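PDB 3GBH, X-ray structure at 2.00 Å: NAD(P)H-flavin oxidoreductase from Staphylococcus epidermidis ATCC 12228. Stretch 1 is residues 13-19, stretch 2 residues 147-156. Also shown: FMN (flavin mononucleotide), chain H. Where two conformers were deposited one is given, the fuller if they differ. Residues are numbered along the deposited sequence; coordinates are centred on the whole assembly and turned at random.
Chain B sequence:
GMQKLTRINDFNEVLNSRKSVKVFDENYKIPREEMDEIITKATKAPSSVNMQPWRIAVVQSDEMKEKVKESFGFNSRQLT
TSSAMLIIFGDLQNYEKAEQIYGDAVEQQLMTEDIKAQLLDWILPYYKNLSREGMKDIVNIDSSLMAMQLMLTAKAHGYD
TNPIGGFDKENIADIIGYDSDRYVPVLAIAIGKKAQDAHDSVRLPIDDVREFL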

# COMPACT_ATOMS: atom_id res chain seq x y z
N GLU B 13 -3.80 -14.70 7.80
CA GLU B 13 -4.74 -15.70 8.33
C GLU B 13 -4.17 -16.38 9.57
O GLU B 13 -4.88 -16.60 10.57
CB GLU B 13 -5.07 -16.75 7.26
CG GLU B 13 -5.81 -16.20 6.04
N VAL B 14 -2.88 -16.73 9.53
CA VAL B 14 -2.28 -17.37 10.71
C VAL B 14 -2.35 -16.43 11.92
O VAL B 14 -2.82 -16.79 13.00
CB VAL B 14 -0.83 -17.83 10.47
CG1 VAL B 14 -0.16 -18.28 11.78
CG2 VAL B 14 -0.79 -18.94 9.44
N LEU B 15 -1.87 -15.22 11.73
CA LEU B 15 -1.86 -14.22 12.79
C LEU B 15 -3.28 -13.95 13.28
O LEU B 15 -3.54 -13.93 14.49
CB LEU B 15 -1.20 -12.96 12.25
CG LEU B 15 -0.63 -11.96 13.21
CD1 LEU B 15 0.55 -11.15 12.59
CD2 LEU B 15 -1.81 -11.06 13.64
N ASN B 16 -4.23 -13.80 12.36
CA ASN B 16 -5.62 -13.56 12.79
C ASN B 16 -6.29 -14.70 13.55
O ASN B 16 -7.22 -14.45 14.34
CB ASN B 16 -6.51 -13.18 11.60
CG ASN B 16 -6.17 -11.80 11.03
OD1 ASN B 16 -5.51 -10.98 11.67
ND2 ASN B 16 -6.65 -11.54 9.81
N SER B 17 -5.83 -15.94 13.35
CA SER B 17 -6.47 -17.08 14.02
C SER B 17 -5.72 -17.56 15.26
O SER B 17 -6.20 -18.46 15.96
CB SER B 17 -6.67 -18.24 13.04
OG SER B 17 -5.45 -18.58 12.43
N ARG B 18 -4.56 -16.97 15.56
CA ARG B 18 -3.82 -17.31 16.78
C ARG B 18 -4.58 -16.73 17.98
O ARG B 18 -4.55 -15.53 18.23
CB ARG B 18 -2.40 -16.72 16.72
CG ARG B 18 -1.33 -17.38 17.61
CD ARG B 18 -1.57 -17.18 19.11
NE ARG B 18 -1.83 -15.77 19.44
CZ ARG B 18 -2.59 -15.39 20.47
NH1 ARG B 18 -3.12 -16.31 21.28
NH2 ARG B 18 -2.87 -14.11 20.66
N LYS B 19 -5.27 -17.61 18.70
CA LYS B 19 -6.04 -17.27 19.89
C LYS B 19 -5.86 -18.38 20.95
O LYS B 19 -5.44 -19.50 20.61
CB LYS B 19 -7.54 -17.12 19.53
CG LYS B 19 -7.82 -16.14 18.36
CD LYS B 19 -9.30 -16.08 18.02
CE LYS B 19 -9.56 -15.16 16.84
NZ LYS B 19 -10.95 -15.25 16.39
N1 FMN H . -4.51 -18.37 30.01
C2 FMN H . -4.96 -19.31 30.91
O2 FMN H . -6.05 -19.89 30.76
N3 FMN H . -4.20 -19.60 32.01
C4 FMN H . -2.97 -18.98 32.22
O4 FMN H . -2.31 -19.26 33.24
C4A FMN H . -2.53 -18.02 31.32
N5 FMN H . -1.34 -17.34 31.51
C5A FMN H . -0.76 -16.66 30.46
C6 FMN H . 0.59 -16.27 30.51
C7 FMN H . 1.17 -15.59 29.45
C7M FMN H . 2.62 -15.18 29.52
C8 FMN H . 0.39 -15.26 28.34
C8M FMN H . 0.95 -14.53 27.16
C9 FMN H . -0.94 -15.64 28.30
C9A FMN H . -1.54 -16.34 29.34
N10 FMN H . -2.89 -16.75 29.30
C10 FMN H . -3.32 -17.71 30.21
C1' FMN H . -3.73 -16.49 28.06
C2' FMN H . -4.15 -15.02 28.09
O2' FMN H . -5.21 -14.81 29.00
C3' FMN H . -4.55 -14.59 26.67
O3' FMN H . -3.42 -14.65 25.84
C4' FMN H . -5.17 -13.20 26.59
O4' FMN H . -6.41 -13.20 27.31
C5' FMN H . -5.39 -12.80 25.14
O5' FMN H . -6.28 -13.72 24.51
P FMN H . -5.83 -14.51 23.20
O1P FMN H . -6.95 -15.38 22.71
O2P FMN H . -4.59 -15.29 23.54
O3P FMN H . -5.45 -13.53 22.11
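Stretch 2, residues 147-156: AMQLMLTAKA

Stretch 2 is a helix that packs crosswise on helix 13-17 and on Arg18 in the loop after it through van der Waals contacts alone, with no hydrogen bond between the two segments. Helical phi/psi values run through all of residues 147-156, near -60/-40, and i to i-4 backbone bonds confirm the fold, from Met151 N to Ala147 O (2.9 Å) through Ala156 N to Leu152 O (2.9 Å). Its axis passes 9.1 Å from that of helix 13-17, and the N-to-C directions differ by 109°, so the helices are neither parallel nor antiparallel. The contact buries 390 Å², both sides summed.

The backbones come nearest at Val14 and Ala156, whose CA atoms are 5.8 Å apart; the small side chain of Ala156 lies here, its CB 4.0 Å from Val14 CG2. The other methyl of Val14 reaches the backbone one turn earlier, with CG1 3.3 Å from Leu152 O and 4.1 Å from Leu152 CD2. That same Leu152 CD2 is 3.9 Å from Arg18 CG, so the leucine end bridges Val14 and Arg18.

Lys155 points its CA-to-CB bond toward stretch 1 and lays its aliphatic chain along it: CG is 3.9 Å from Val14 O, CD 4.1 Å from Arg18 N, and CE 3.3 Å from Ser17 OG. Ser17 OG is already engaged within its own stretch, donating to Glu13 O at 2.8 Å.

Further back along stretch 2, Arg18 continues the contact. Arg18 CD lies 4.3 Å from Met151 CB, and Arg18 NE 3.9 Å from Met148 CE, both selenomethionines. The same guanidinium binds the FMN phosphate, Arg18 NH1 donating to FMN O2P at 2.9 Å and Arg18 NH2 to FMN O3P at 3.0 Å.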

# COMPACT_ATOMS: atom_id res chain seq x y z
N ALA B 147 8.88 -18.71 21.79
CA ALA B 147 7.51 -19.12 22.11
C ALA B 147 6.44 -18.52 21.17
O ALA B 147 5.52 -19.25 20.72
CB ALA B 147 7.17 -18.80 23.57
N MSE B 148 6.58 -17.23 20.83
CA MSE B 148 5.61 -16.60 19.93
C MSE B 148 5.69 -17.27 18.57
O MSE B 148 4.68 -17.63 17.97
CB MSE B 148 5.88 -15.10 19.77
CG MSE B 148 4.84 -14.40 18.94
SE MSE B 148 3.16 -14.15 19.92
CE MSE B 148 2.02 -15.41 18.93
N GLN B 149 6.89 -17.43 18.05
CA GLN B 149 7.05 -18.07 16.77
C GLN B 149 6.56 -19.53 16.82
O GLN B 149 5.98 -20.01 15.85
CB GLN B 149 8.49 -17.92 16.28
CG GLN B 149 8.73 -18.38 14.88
CD GLN B 149 9.96 -17.72 14.27
OE1 GLN B 149 10.01 -16.51 14.11
NE2 GLN B 149 10.97 -18.53 13.93
N LEU B 150 6.72 -20.23 17.94
CA LEU B 150 6.17 -21.59 18.09
C LEU B 150 4.63 -21.59 17.99
O LEU B 150 4.05 -22.42 17.30
CB LEU B 150 6.60 -22.19 19.43
CG LEU B 150 6.45 -23.70 19.57
CD1 LEU B 150 7.48 -24.19 20.61
CD2 LEU B 150 5.01 -24.09 19.90
N MSE B 151 3.99 -20.64 18.65
CA MSE B 151 2.52 -20.55 18.61
C MSE B 151 1.99 -20.23 17.21
O MSE B 151 0.98 -20.81 16.78
CB MSE B 151 2.03 -19.54 19.64
CG MSE B 151 2.28 -19.97 21.08
SE MSE B 151 1.31 -18.81 22.32
CE MSE B 151 2.72 -17.47 22.57
N LEU B 152 2.68 -19.36 16.48
CA LEU B 152 2.29 -19.05 15.11
C LEU B 152 2.47 -20.26 14.20
O LEU B 152 1.57 -20.62 13.43
CB LEU B 152 3.04 -17.81 14.58
CG LEU B 152 2.64 -16.53 15.32
CD1 LEU B 152 3.60 -15.36 15.04
CD2 LEU B 152 1.23 -16.15 14.99
N THR B 153 3.61 -20.92 14.31
CA THR B 153 3.89 -22.11 13.48
C THR B 153 2.92 -23.23 13.79
O THR B 153 2.43 -23.90 12.89
CB THR B 153 5.36 -22.62 13.65
OG1 THR B 153 6.25 -21.54 13.38
CG2 THR B 153 5.62 -23.76 12.63
N ALA B 154 2.61 -23.41 15.08
CA ALA B 154 1.62 -24.42 15.47
C ALA B 154 0.29 -24.13 14.75
O ALA B 154 -0.34 -25.03 14.13
CB ALA B 154 1.44 -24.43 17.00
N LYS B 155 -0.11 -22.86 14.77
CA LYS B 155 -1.35 -22.46 14.09
C LYS B 155 -1.28 -22.69 12.57
O LYS B 155 -2.27 -23.08 11.95
CB LYS B 155 -1.70 -21.02 14.40
CG LYS B 155 -3.05 -20.57 13.88
CD LYS B 155 -4.17 -21.02 14.77
CE LYS B 155 -5.39 -21.45 13.99
NZ LYS B 155 -5.39 -22.91 13.89
N ALA B 156 -0.11 -22.46 11.97
CA ALA B 156 0.05 -22.69 10.52
C ALA B 156 -0.13 -24.16 10.17
O ALA B 156 -0.55 -24.52 9.04
CB ALA B 156 1.42 -22.17 10.06